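Local structure of alpha-L-rhamnosidase (3W5M) at residues Y439-E444 with G557-E562; G426-A431 with E562-F567; V573-F578 with T585-R590; L513-S516 with T522-L525. The protein hydrolyses terminal non-reducing alpha-L-rhamnose residues, releasing L-rhamnose from citrus flavonoids and from gum arabic. All coordinates share one frame; numbering follows the deposited sequence. Where two conformers were deposited one is given.

Overall arrangement
All four contacts lie on one side of the chain's centre, in strands and a loop of the concanavalin-like beta-sandwich, whose two layers are linked into one sheet. Contacts 3 and 4 are closest, their centres about 7 Å apart, and backbone bonds join them in both layers: Ser586 with Arg514 and Thr576 with Arg524. Contact 1 lies about 9 Å from contact 4, centre to centre, tied to it through Tyr561 and Leu513; contact 2, about 11 Å from contact 1, shares Glu562 with it. None sits at the calcium, rhamnose or catalytic residues, although Phe567 of contact 2 meets Arg637, neighbour of the inferred proton donor Glu636, by a carbonyl hydrogen bond and cation-pi contact.

Contact 1 of 4, residues Y439-E444 with G557-E562; sequences YDARKE and GEETYE
The ring of Tyr439 has CD1 of Tyr561 over one face, displaced toward the rim, while CB of Ala441 and OE2 of Glu444 lie at its edge in the ring plane. The two tyrosine rings meet obliquely, with centroids 5.2 Å apart and planes at 50°, and the side chains slide past each other in opposite directions. The closest atoms are CB of Tyr439 and CE1 of Tyr561, 3.4 Å apart. With chi1 at -174°, Tyr439 swings its ring beside its own carbonyl carbon and across to this partner. Tyrosine suits the place because its hydroxyl also has a mate: Tyr439 OH bonds Glu444 OE2 at 2.6 Å, on the anti side of the carboxylate, whose other oxygen pairs with Lys554. Replacing Tyr439 by an alanine would probably leave Glu444 OE2 without this donor and open a gap against the Tyr561 ring. A looser touch sets CB of Ala441 4.1 Å from OE1 of Glu559, which accepts hydrogen bonds from Tyr551 OH and the backbone N of Lys554. The hydroxyl of Tyr561 in turn bonds Glu437. Strand 436-440 lies between 428-432 and 548-552, whereas strand 559-561 pairs with 510-515; the contact thus joins the margins of two facing layers, with the Tyr551 ring of 548-552 also meeting Tyr561.

Contact 2 of 4, residues G426-A431 with E562-F567; sequences GPIVSA and EPRFTF
Ala431 and Phe565 form the close-packed part of this contact, their CB atoms 3.7 Å apart. Alanine fits here because its single methyl lets the two backbones draw near, the CA atoms standing 5.6 Å apart. Beside it, CD1 of Ile428 comes to the edge of the Phe565 ring, near its plane, 4.0 Å from CE2; the two side chains cross at about a right angle. CB of Arg564 lies over one face of that ring, and Tyr375, Ala377 and Ala302 touch it too. The packing is looser toward Arg564, whose CD and NH1 each stay 4.2 Å from CD1 of Ile428. Its extended chain carries the guanidinium on to a salt bridge between NE and Glu330. On another side a water spans the two backbones, donating to Phe565 O at 2.9 Å and more weakly to Ala431 O at 3.0 Å. Strand 428-432 carries a classic beta bulge, Val429 and Ser430 facing Thr438. Glu437 OE1 accepts from the backbone N of both Arg564 and Phe565. The contact is mainly apolar, with the Arg564 charge met at its margin by Glu330; shape and burial hold the segments together, and the irregular loop takes polar support from Glu437 and water.

Contact 3 of 4, residues V573-F578 with T585-R590; sequences VEVTGF and TSVTGR
Val587 meets two valines at once, one with each methyl. Its CG1 faces Val573 CG2 tip to tip at 4.1 Å, and its CG2 lies 4.2 Å from CG2 of Val575, those two side chains sliding past each other. With chi1 of Val587 at 175°, CG1 is directed to Val573 and CG2 to Val575. Further along, CZ of Phe578 comes 3.6 Å from OG of Ser586, whose hydroxyl bonds the backbone N of Ser583. Serine is small enough to sit close to the CZ end of the ring and polar enough to hold its own loop. Strands 572-576 and 587-594 lie in opposing layers of the jelly-roll sandwich, so their valines meet across the apolar core, where branched side chains also suit the extended backbone. With the ring of Phe578 cut back to an alanine, Ser586 and Val515 would probably lose this neighbour and a gap would open between the layers. Leu501 touches Val575 and Val587, and Val511 touches Val573 and Val587, filling in around the trio. Farther out, backbone bonds to Leu501 and Phe499 fix Val573 and Val575, while Ser586 pairs with Arg514. Glu574, on the reverse side of its strand, forms a salt bridge with Arg526.

Contact 4 of 4, residues L513-S516 with T522-L525; sequences LRVS and TVRL
Leu513 reaches two residues of the opposing strand with a single methyl: its CD2 lies 4.2 Å from CG1 of Val523 and 4.3 Å from CD1 of Leu525. Its first torsion, chi1 173°, puts CG beside the carbonyl carbon and sends the branched end across the interface, a span that a leucine is long enough to make. Its other methyl, CD1, packs near the carbonyl O of Ser586, just before strand 587-594. Arg514, next in sequence, turns out of the interface, and its NH2 bonds the carbonyl of Glu558, a fitting place for a long charged chain. Val515 returns to the interior, where its CG2 meets CG2 of Val523 more loosely, at 4.4 Å. Val523 is thus touched by both Leu513 and Val515, one through CG1 and the other through CG2. Tyr551 and Leu553 also lie against Val515. Beyond it, Ser516 makes a weak bond from OG to the carbonyl O of Gly557. The short strand segments run 10.5 Å apart, with their directions at 152°, so they are near-antiparallel in sense but too distant to pair. Each is bonded instead within its own layer, 513-515 to 559-561 and 587-594, and 522-525 to 548-552 and 572-576. Leucines and valines meeting across the gap between two such layers form part of the hydrophobic core, as is characteristic of a concanavalin-like beta-sandwich.

Contact 1 of 4, residues Y439-E444 with G557-E562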
loop_
_atom_site.group_PDB
_atom_site.type_symbol
_atom_site.label_atom_id
_atom_site.label_comp_id
_atom_site.label_asym_id
_atom_site.label_seq_id
_atom_site.Cartn_x
_atom_site.Cartn_y
_atom_site.Cartn_z
ATOM N N TYR A 439 -10.062 -16.002 13.999
ATOM C CA TYR A 439 -9.094 -16.950 14.494
ATOM C C TYR A 439 -9.739 -17.655 15.685
ATOM O O TYR A 439 -10.240 -16.981 16.583
ATOM C CB TYR A 439 -7.861 -16.199 15.009
ATOM C CG TYR A 439 -6.666 -17.041 15.453
ATOM C CD1 TYR A 439 -6.653 -17.692 16.696
ATOM C CD2 TYR A 439 -5.512 -17.157 14.630
ATOM C CE1 TYR A 439 -5.555 -18.421 17.110
ATOM C CE2 TYR A 439 -4.401 -17.889 15.043
ATOM C CZ TYR A 439 -4.440 -18.528 16.290
ATOM O OH TYR A 439 -3.383 -19.295 16.716
ATOM N N ASP A 440 -9.720 -18.980 15.681
ATOM C CA ASP A 440 -10.253 -19.775 16.803
ATOM C C ASP A 440 -9.091 -20.558 17.440
ATOM O O ASP A 440 -8.551 -21.509 16.857
ATOM C CB ASP A 440 -11.392 -20.657 16.280
ATOM C CG ASP A 440 -12.128 -21.453 17.394
ATOM O OD1 ASP A 440 -11.656 -21.488 18.554
ATOM O OD2 ASP A 440 -13.174 -22.052 17.058
ATOM N N ALA A 441 -8.677 -20.144 18.638
ATOM C CA ALA A 441 -7.471 -20.700 19.274
ATOM C C ALA A 441 -7.677 -22.154 19.677
ATOM O O ALA A 441 -6.713 -22.886 19.907
ATOM C CB ALA A 441 -7.028 -19.845 20.481
ATOM N N ARG A 442 -8.932 -22.572 19.721
ATOM C CA ARG A 442 -9.234 -23.974 20.028
ATOM C C ARG A 442 -8.823 -24.896 18.904
ATOM O O ARG A 442 -8.616 -26.092 19.120
ATOM C CB ARG A 442 -10.698 -24.139 20.304
ATOM C CG ARG A 442 -11.091 -23.482 21.636
ATOM C CD ARG A 442 -12.588 -23.461 21.793
ATOM N NE ARG A 442 -13.216 -22.915 20.609
ATOM C CZ ARG A 442 -14.518 -22.828 20.437
ATOM N NH1 ARG A 442 -15.339 -23.259 21.380
ATOM N NH2 ARG A 442 -15.006 -22.315 19.323
ATOM N N LYS A 443 -8.689 -24.320 17.713
ATOM C CA LYS A 443 -8.348 -25.085 16.529
ATOM C C LYS A 443 -6.843 -25.092 16.269
ATOM O O LYS A 443 -6.405 -25.552 15.205
ATOM C CB LYS A 443 -9.117 -24.555 15.324
ATOM C CG LYS A 443 -10.607 -24.841 15.367
ATOM C CD LYS A 443 -11.327 -24.200 14.190
ATOM C CE LYS A 443 -12.794 -24.637 14.156
ATOM N NZ LYS A 443 -13.690 -23.888 13.201
ATOM N N GLU A 444 -6.058 -24.588 17.216
ATOM C CA GLU A 444 -4.607 -24.672 17.135
ATOM C C GLU A 444 -4.141 -26.137 17.115
ATOM O O GLU A 444 -4.758 -27.006 17.730
ATOM C CB GLU A 444 -3.937 -23.906 18.273
ATOM C CG GLU A 444 -3.879 -22.404 18.001
ATOM C CD GLU A 444 -3.444 -21.575 19.198
ATOM O OE1 GLU A 444 -3.073 -22.171 20.246
ATOM O OE2 GLU A 444 -3.471 -20.325 19.084
ATOM N N GLY A 557 -4.367 -19.055 30.100
ATOM C CA GLY A 557 -3.541 -17.972 30.651
ATOM C C GLY A 557 -3.730 -16.647 29.932
ATOM O O GLY A 557 -4.817 -16.353 29.506
ATOM N N GLU A 558 -2.675 -15.839 29.825
ATOM C CA GLU A 558 -2.783 -14.538 29.156
ATOM C C GLU A 558 -2.534 -14.721 27.652
ATOM O O GLU A 558 -1.394 -14.568 27.169
ATOM C CB GLU A 558 -1.820 -13.509 29.759
ATOM C CG GLU A 558 -2.105 -12.068 29.360
ATOM C CD GLU A 558 -1.227 -11.065 30.093
ATOM O OE1 GLU A 558 -1.111 -11.138 31.341
ATOM O OE2 GLU A 558 -0.652 -10.185 29.414
ATOM N N GLU A 559 -3.610 -15.026 26.925
ATOM C CA GLU A 559 -3.538 -15.304 25.488
ATOM C C GLU A 559 -3.079 -14.101 24.670
ATOM O O GLU A 559 -3.295 -12.966 25.074
ATOM C CB GLU A 559 -4.871 -15.837 24.993
ATOM C CG GLU A 559 -5.181 -17.189 25.621
ATOM C CD GLU A 559 -6.524 -17.767 25.219
ATOM O OE1 GLU A 559 -6.885 -17.723 24.013
ATOM O OE2 GLU A 559 -7.232 -18.290 26.103
ATOM N N THR A 560 -2.409 -14.359 23.545
ATOM C CA THR A 560 -1.904 -13.275 22.690
ATOM C C THR A 560 -2.430 -13.547 21.312
ATOM O O THR A 560 -2.196 -14.637 20.808
ATOM C CB THR A 560 -0.368 -13.259 22.607
ATOM O OG1 THR A 560 0.181 -13.011 23.905
ATOM C CG2 THR A 560 0.122 -12.169 21.634
ATOM N N TYR A 561 -3.146 -12.588 20.716
ATOM C CA TYR A 561 -3.617 -12.763 19.335
ATOM C C TYR A 561 -3.041 -11.649 18.464
ATOM O O TYR A 561 -3.185 -10.458 18.796
ATOM C CB TYR A 561 -5.149 -12.778 19.260
ATOM C CG TYR A 561 -5.645 -12.739 17.820
ATOM C CD1 TYR A 561 -5.274 -13.738 16.895
ATOM C CD2 TYR A 561 -6.445 -11.692 17.380
ATOM C CE1 TYR A 561 -5.700 -13.673 15.569
ATOM C CE2 TYR A 561 -6.882 -11.622 16.056
ATOM C CZ TYR A 561 -6.510 -12.615 15.168
ATOM O OH TYR A 561 -6.963 -12.535 13.844
ATOM N N GLU A 562 -2.394 -12.033 17.356
ATOM C CA GLU A 562 -1.843 -11.052 16.423
ATOM C C GLU A 562 -2.265 -11.468 15.021
ATOM O O GLU A 562 -1.771 -12.469 14.525
ATOM C CB GLU A 562 -0.321 -11.031 16.527
ATOM C CG GLU A 562 0.175 -10.231 17.738
ATOM C CD GLU A 562 1.653 -10.399 18.004
ATOM O OE1 GLU A 562 2.185 -11.513 17.801
ATOM O OE2 GLU A 562 2.297 -9.423 18.424
#

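Contact 2 of 4, residues G426-A431 with E562-F567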
loop_
_atom_site.group_PDB
_atom_site.type_symbol
_atom_site.label_atom_id
_atom_site.label_comp_id
_atom_site.label_asym_id
_atom_site.label_seq_id
_atom_site.Cartn_x
_atom_site.Cartn_y
_atom_site.Cartn_z
ATOM N N GLY A 426 -6.424 -25.739 10.743
ATOM C CA GLY A 426 -5.791 -24.921 11.793
ATOM C C GLY A 426 -6.725 -23.822 12.316
ATOM O O GLY A 426 -7.909 -23.889 12.085
ATOM N N PRO A 427 -6.178 -22.792 12.996
ATOM C CA PRO A 427 -7.042 -21.832 13.684
ATOM C C PRO A 427 -7.528 -20.637 12.845
ATOM O O PRO A 427 -8.476 -19.943 13.247
ATOM C CB PRO A 427 -6.147 -21.320 14.801
ATOM C CG PRO A 427 -4.763 -21.431 14.286
ATOM C CD PRO A 427 -4.753 -22.567 13.287
ATOM N N ILE A 428 -6.882 -20.368 11.712
ATOM C CA ILE A 428 -7.294 -19.168 10.961
ATOM C C ILE A 428 -8.445 -19.483 10.013
ATOM O O ILE A 428 -8.235 -19.881 8.852
ATOM C CB ILE A 428 -6.110 -18.503 10.218
ATOM C CG1 ILE A 428 -4.903 -18.464 11.136
ATOM C CG2 ILE A 428 -6.537 -17.100 9.785
ATOM C CD1 ILE A 428 -3.621 -17.858 10.576
ATOM N N VAL A 429 -9.663 -19.283 10.526
ATOM C CA VAL A 429 -10.908 -19.675 9.878
ATOM C C VAL A 429 -11.176 -18.820 8.648
ATOM O O VAL A 429 -11.633 -19.309 7.602
ATOM C CB VAL A 429 -12.070 -19.530 10.897
ATOM C CG1 VAL A 429 -13.403 -19.863 10.267
ATOM C CG2 VAL A 429 -11.800 -20.440 12.105
ATOM N N SER A 430 -10.862 -17.541 8.753
ATOM C CA SER A 430 -11.090 -16.640 7.641
ATOM C C SER A 430 -10.015 -15.558 7.664
ATOM O O SER A 430 -9.618 -15.089 8.729
ATOM C CB SER A 430 -12.474 -16.025 7.787
ATOM O OG SER A 430 -12.777 -15.283 6.636
ATOM N N ALA A 431 -9.511 -15.162 6.499
ATOM C CA ALA A 431 -8.484 -14.123 6.479
ATOM C C ALA A 431 -8.652 -13.323 5.199
ATOM O O ALA A 431 -8.423 -13.851 4.100
ATOM C CB ALA A 431 -7.107 -14.736 6.530
ATOM N N GLU A 562 -2.394 -12.033 17.356
ATOM C CA GLU A 562 -1.843 -11.052 16.423
ATOM C C GLU A 562 -2.265 -11.468 15.021
ATOM O O GLU A 562 -1.771 -12.469 14.525
ATOM C CB GLU A 562 -0.321 -11.031 16.527
ATOM C CG GLU A 562 0.175 -10.231 17.738
ATOM C CD GLU A 562 1.653 -10.399 18.004
ATOM O OE1 GLU A 562 2.185 -11.513 17.801
ATOM O OE2 GLU A 562 2.297 -9.423 18.424
ATOM N N PRO A 563 -3.162 -10.718 14.379
ATOM C CA PRO A 563 -3.550 -11.119 13.003
ATOM C C PRO A 563 -2.352 -11.212 12.049
ATOM O O PRO A 563 -1.324 -10.537 12.257
ATOM C CB PRO A 563 -4.501 -9.998 12.568
ATOM C CG PRO A 563 -5.032 -9.439 13.863
ATOM C CD PRO A 563 -3.879 -9.504 14.822
ATOM N N ARG A 564 -2.468 -12.029 11.003
ATOM C CA ARG A 564 -1.353 -12.166 10.046
ATOM C C ARG A 564 -1.737 -11.738 8.616
ATOM O O ARG A 564 -0.885 -11.290 7.861
ATOM C CB ARG A 564 -0.861 -13.617 9.975
ATOM C CG ARG A 564 -0.049 -14.106 11.157
ATOM C CD ARG A 564 -0.148 -15.634 11.198
ATOM N NE ARG A 564 0.757 -16.298 12.155
ATOM C CZ ARG A 564 0.343 -16.884 13.281
ATOM N NH1 ARG A 564 -0.941 -16.849 13.623
ATOM N NH2 ARG A 564 1.230 -17.483 14.091
ATOM N N PHE A 565 -2.989 -11.947 8.237
ATOM C CA PHE A 565 -3.357 -11.853 6.813
ATOM C C PHE A 565 -4.419 -10.821 6.522
ATOM O O PHE A 565 -5.280 -10.975 5.611
ATOM C CB PHE A 565 -3.730 -13.245 6.298
ATOM C CG PHE A 565 -2.623 -14.233 6.477
ATOM C CD1 PHE A 565 -1.416 -14.051 5.796
ATOM C CD2 PHE A 565 -2.759 -15.325 7.345
ATOM C CE1 PHE A 565 -0.369 -14.937 5.950
ATOM C CE2 PHE A 565 -1.717 -16.230 7.480
ATOM C CZ PHE A 565 -0.519 -16.035 6.797
ATOM N N THR A 566 -4.376 -9.759 7.312
ATOM C CA THR A 566 -5.306 -8.639 7.092
ATOM C C THR A 566 -4.569 -7.380 7.518
ATOM O O THR A 566 -3.522 -7.463 8.138
ATOM C CB THR A 566 -6.624 -8.789 7.900
ATOM O OG1 THR A 566 -7.516 -7.751 7.503
ATOM C CG2 THR A 566 -6.357 -8.645 9.386
ATOM N N PHE A 567 -5.095 -6.218 7.147
ATOM C CA PHE A 567 -4.621 -4.954 7.724
ATOM C C PHE A 567 -5.732 -3.944 7.694
ATOM O O PHE A 567 -6.637 -4.066 6.874
ATOM C CB PHE A 567 -3.348 -4.401 7.044
ATOM C CG PHE A 567 -3.551 -3.873 5.647
ATOM C CD1 PHE A 567 -3.408 -4.722 4.530
ATOM C CD2 PHE A 567 -3.762 -2.512 5.428
ATOM C CE1 PHE A 567 -3.557 -4.203 3.240
ATOM C CE2 PHE A 567 -3.931 -2.001 4.142
ATOM C CZ PHE A 567 -3.800 -2.848 3.053
HETATM O O HOH W 1 -5.810 -12.575 3.249
#

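Contact 3 of 4, residues V573-F578 with T585-R590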
loop_
_atom_site.group_PDB
_atom_site.type_symbol
_atom_site.label_atom_id
_atom_site.label_comp_id
_atom_site.label_asym_id
_atom_site.label_seq_id
_atom_site.Cartn_x
_atom_site.Cartn_y
_atom_site.Cartn_z
ATOM N N VAL A 573 -9.945 1.367 18.272
ATOM C CA VAL A 573 -10.346 -0.043 18.267
ATOM C C VAL A 573 -11.523 -0.227 19.230
ATOM O O VAL A 573 -11.403 0.088 20.419
ATOM C CB VAL A 573 -9.183 -0.955 18.672
ATOM C CG1 VAL A 573 -9.589 -2.430 18.543
ATOM C CG2 VAL A 573 -7.968 -0.654 17.806
ATOM N N GLU A 574 -12.635 -0.730 18.701
ATOM C CA GLU A 574 -13.806 -1.121 19.490
ATOM C C GLU A 574 -13.744 -2.604 19.845
ATOM O O GLU A 574 -13.624 -3.459 18.973
ATOM C CB GLU A 574 -15.064 -0.873 18.701
ATOM C CG GLU A 574 -16.344 -1.273 19.424
ATOM C CD GLU A 574 -17.494 -1.521 18.455
ATOM O OE1 GLU A 574 -17.615 -2.646 17.871
ATOM O OE2 GLU A 574 -18.309 -0.599 18.288
ATOM N N VAL A 575 -13.849 -2.889 21.127
ATOM C CA VAL A 575 -13.636 -4.239 21.662
ATOM C C VAL A 575 -14.983 -4.648 22.264
ATOM O O VAL A 575 -15.491 -3.949 23.153
ATOM C CB VAL A 575 -12.542 -4.214 22.753
ATOM C CG1 VAL A 575 -12.285 -5.602 23.324
ATOM C CG2 VAL A 575 -11.247 -3.638 22.194
ATOM N N THR A 576 -15.593 -5.719 21.735
ATOM C CA THR A 576 -16.793 -6.310 22.333
ATOM C C THR A 576 -16.533 -7.786 22.684
ATOM O O THR A 576 -15.691 -8.439 22.067
ATOM C CB THR A 576 -18.008 -6.186 21.422
ATOM O OG1 THR A 576 -17.740 -6.852 20.197
ATOM C CG2 THR A 576 -18.328 -4.705 21.122
ATOM N N GLY A 577 -17.237 -8.311 23.684
ATOM C CA GLY A 577 -17.022 -9.700 24.117
ATOM C C GLY A 577 -15.838 -9.960 25.018
ATOM O O GLY A 577 -15.566 -11.130 25.348
ATOM N N PHE A 578 -15.130 -8.898 25.421
ATOM C CA PHE A 578 -13.984 -9.016 26.308
ATOM C C PHE A 578 -14.474 -9.546 27.663
ATOM O O PHE A 578 -15.529 -9.124 28.146
ATOM C CB PHE A 578 -13.288 -7.660 26.474
ATOM C CG PHE A 578 -11.866 -7.751 26.944
ATOM C CD1 PHE A 578 -10.815 -7.864 26.023
ATOM C CD2 PHE A 578 -11.559 -7.728 28.311
ATOM C CE1 PHE A 578 -9.506 -7.948 26.449
ATOM C CE2 PHE A 578 -10.244 -7.816 28.734
ATOM C CZ PHE A 578 -9.213 -7.926 27.810
ATOM N N THR A 585 -3.268 -2.052 28.246
ATOM C CA THR A 585 -2.326 -3.080 27.830
ATOM C C THR A 585 -2.998 -4.155 26.958
ATOM O O THR A 585 -2.301 -4.943 26.335
ATOM C CB THR A 585 -1.589 -3.769 29.008
ATOM O OG1 THR A 585 -2.551 -4.326 29.898
ATOM C CG2 THR A 585 -0.650 -2.810 29.750
ATOM N N SER A 586 -4.324 -4.173 26.893
ATOM C CA SER A 586 -5.033 -5.232 26.156
ATOM C C SER A 586 -4.864 -5.147 24.631
ATOM O O SER A 586 -5.035 -6.147 23.937
ATOM C CB SER A 586 -6.518 -5.188 26.454
ATOM O OG SER A 586 -6.709 -5.309 27.862
ATOM N N VAL A 587 -4.609 -3.942 24.136
ATOM C CA VAL A 587 -4.560 -3.674 22.685
ATOM C C VAL A 587 -3.354 -2.776 22.368
ATOM O O VAL A 587 -3.176 -1.704 22.958
ATOM C CB VAL A 587 -5.888 -3.041 22.179
ATOM C CG1 VAL A 587 -5.806 -2.655 20.704
ATOM C CG2 VAL A 587 -7.066 -3.982 22.380
ATOM N N THR A 588 -2.519 -3.210 21.422
ATOM C CA THR A 588 -1.351 -2.424 21.001
ATOM C C THR A 588 -1.370 -2.436 19.483
ATOM O O THR A 588 -1.476 -3.503 18.905
ATOM C CB THR A 588 -0.066 -3.064 21.525
ATOM O OG1 THR A 588 -0.154 -3.182 22.969
ATOM C CG2 THR A 588 1.155 -2.237 21.156
ATOM N N GLY A 589 -1.277 -1.272 18.848
ATOM C CA GLY A 589 -1.217 -1.256 17.386
ATOM C C GLY A 589 0.153 -1.643 16.876
ATOM O O GLY A 589 1.184 -1.263 17.462
ATOM N N ARG A 590 0.193 -2.403 15.766
ATOM C CA ARG A 590 1.468 -2.761 15.154
ATOM C C ARG A 590 1.470 -2.089 13.793
ATOM O O ARG A 590 0.710 -2.474 12.920
ATOM C CB ARG A 590 1.620 -4.275 15.032
ATOM C CG ARG A 590 1.576 -4.957 16.405
ATOM C CD ARG A 590 1.635 -6.480 16.290
ATOM N NE ARG A 590 0.543 -6.966 15.462
ATOM C CZ ARG A 590 0.595 -8.015 14.630
ATOM N NH1 ARG A 590 1.700 -8.760 14.495
ATOM N NH2 ARG A 590 -0.499 -8.325 13.927
#

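Contact 4 of 4, residues L513-S516 with T522-L525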
loop_
_atom_site.group_PDB
_atom_site.type_symbol
_atom_site.label_atom_id
_atom_site.label_comp_id
_atom_site.label_asym_id
_atom_site.label_seq_id
_atom_site.Cartn_x
_atom_site.Cartn_y
_atom_site.Cartn_z
ATOM N N LEU A 513 -3.708 -8.326 20.672
ATOM C CA LEU A 513 -4.715 -8.429 21.721
ATOM C C LEU A 513 -4.150 -9.348 22.791
ATOM O O LEU A 513 -3.658 -10.448 22.452
ATOM C CB LEU A 513 -5.980 -9.036 21.139
ATOM C CG LEU A 513 -7.128 -9.392 22.072
ATOM C CD1 LEU A 513 -7.741 -8.133 22.714
ATOM C CD2 LEU A 513 -8.169 -10.227 21.344
ATOM N N ARG A 514 -4.172 -8.885 24.054
ATOM C CA ARG A 514 -3.906 -9.758 25.207
ATOM C C ARG A 514 -5.214 -9.930 25.968
ATOM O O ARG A 514 -5.919 -8.955 26.244
ATOM C CB ARG A 514 -2.844 -9.203 26.167
ATOM C CG ARG A 514 -1.513 -8.773 25.569
ATOM C CD ARG A 514 -0.750 -9.897 24.871
ATOM N NE ARG A 514 -0.433 -11.028 25.753
ATOM C CZ ARG A 514 0.623 -11.094 26.559
ATOM N NH1 ARG A 514 1.483 -10.086 26.621
ATOM N NH2 ARG A 514 0.809 -12.180 27.307
ATOM N N VAL A 515 -5.568 -11.171 26.266
ATOM C CA VAL A 515 -6.847 -11.459 26.911
ATOM C C VAL A 515 -6.761 -12.768 27.703
ATOM O O VAL A 515 -6.120 -13.727 27.279
ATOM C CB VAL A 515 -8.007 -11.496 25.882
ATOM C CG1 VAL A 515 -7.761 -12.562 24.802
ATOM C CG2 VAL A 515 -9.357 -11.699 26.556
ATOM N N SER A 516 -7.391 -12.787 28.874
ATOM C CA SER A 516 -7.495 -14.014 29.671
ATOM C C SER A 516 -8.951 -14.283 29.884
ATOM O O SER A 516 -9.718 -13.368 30.180
ATOM C CB SER A 516 -6.838 -13.869 31.039
ATOM O OG SER A 516 -5.513 -13.401 30.926
ATOM N N THR A 522 -15.645 -15.365 22.663
ATOM C CA THR A 522 -15.304 -14.627 21.420
ATOM C C THR A 522 -15.178 -13.100 21.551
ATOM O O THR A 522 -16.143 -12.415 21.881
ATOM C CB THR A 522 -16.291 -14.995 20.308
ATOM O OG1 THR A 522 -16.231 -16.414 20.113
ATOM C CG2 THR A 522 -15.946 -14.273 18.968
ATOM N N VAL A 523 -13.982 -12.580 21.250
ATOM C CA VAL A 523 -13.736 -11.134 21.286
ATOM C C VAL A 523 -13.750 -10.627 19.857
ATOM O O VAL A 523 -13.126 -11.219 18.993
ATOM C CB VAL A 523 -12.386 -10.786 21.918
ATOM C CG1 VAL A 523 -12.215 -9.271 22.025
ATOM C CG2 VAL A 523 -12.290 -11.411 23.298
ATOM N N ARG A 524 -14.459 -9.533 19.653
ATOM C CA ARG A 524 -14.520 -8.879 18.354
ATOM C C ARG A 524 -13.826 -7.520 18.409
ATOM O O ARG A 524 -13.975 -6.770 19.367
ATOM C CB ARG A 524 -15.964 -8.729 17.901
ATOM C CG ARG A 524 -16.516 -10.001 17.308
ATOM C CD ARG A 524 -17.997 -9.907 17.007
ATOM N NE ARG A 524 -18.555 -11.254 17.030
ATOM C CZ ARG A 524 -18.839 -11.913 18.150
ATOM N NH1 ARG A 524 -18.635 -11.334 19.331
ATOM N NH2 ARG A 524 -19.337 -13.138 18.088
ATOM N N LEU A 525 -13.045 -7.212 17.371
ATOM C CA LEU A 525 -12.287 -5.961 17.310
ATOM C C LEU A 525 -12.666 -5.288 16.026
ATOM O O LEU A 525 -12.319 -5.785 14.963
ATOM C CB LEU A 525 -10.775 -6.219 17.261
ATOM C CG LEU A 525 -10.216 -7.156 18.341
ATOM C CD1 LEU A 525 -8.742 -7.452 18.097
ATOM C CD2 LEU A 525 -10.442 -6.549 19.721
#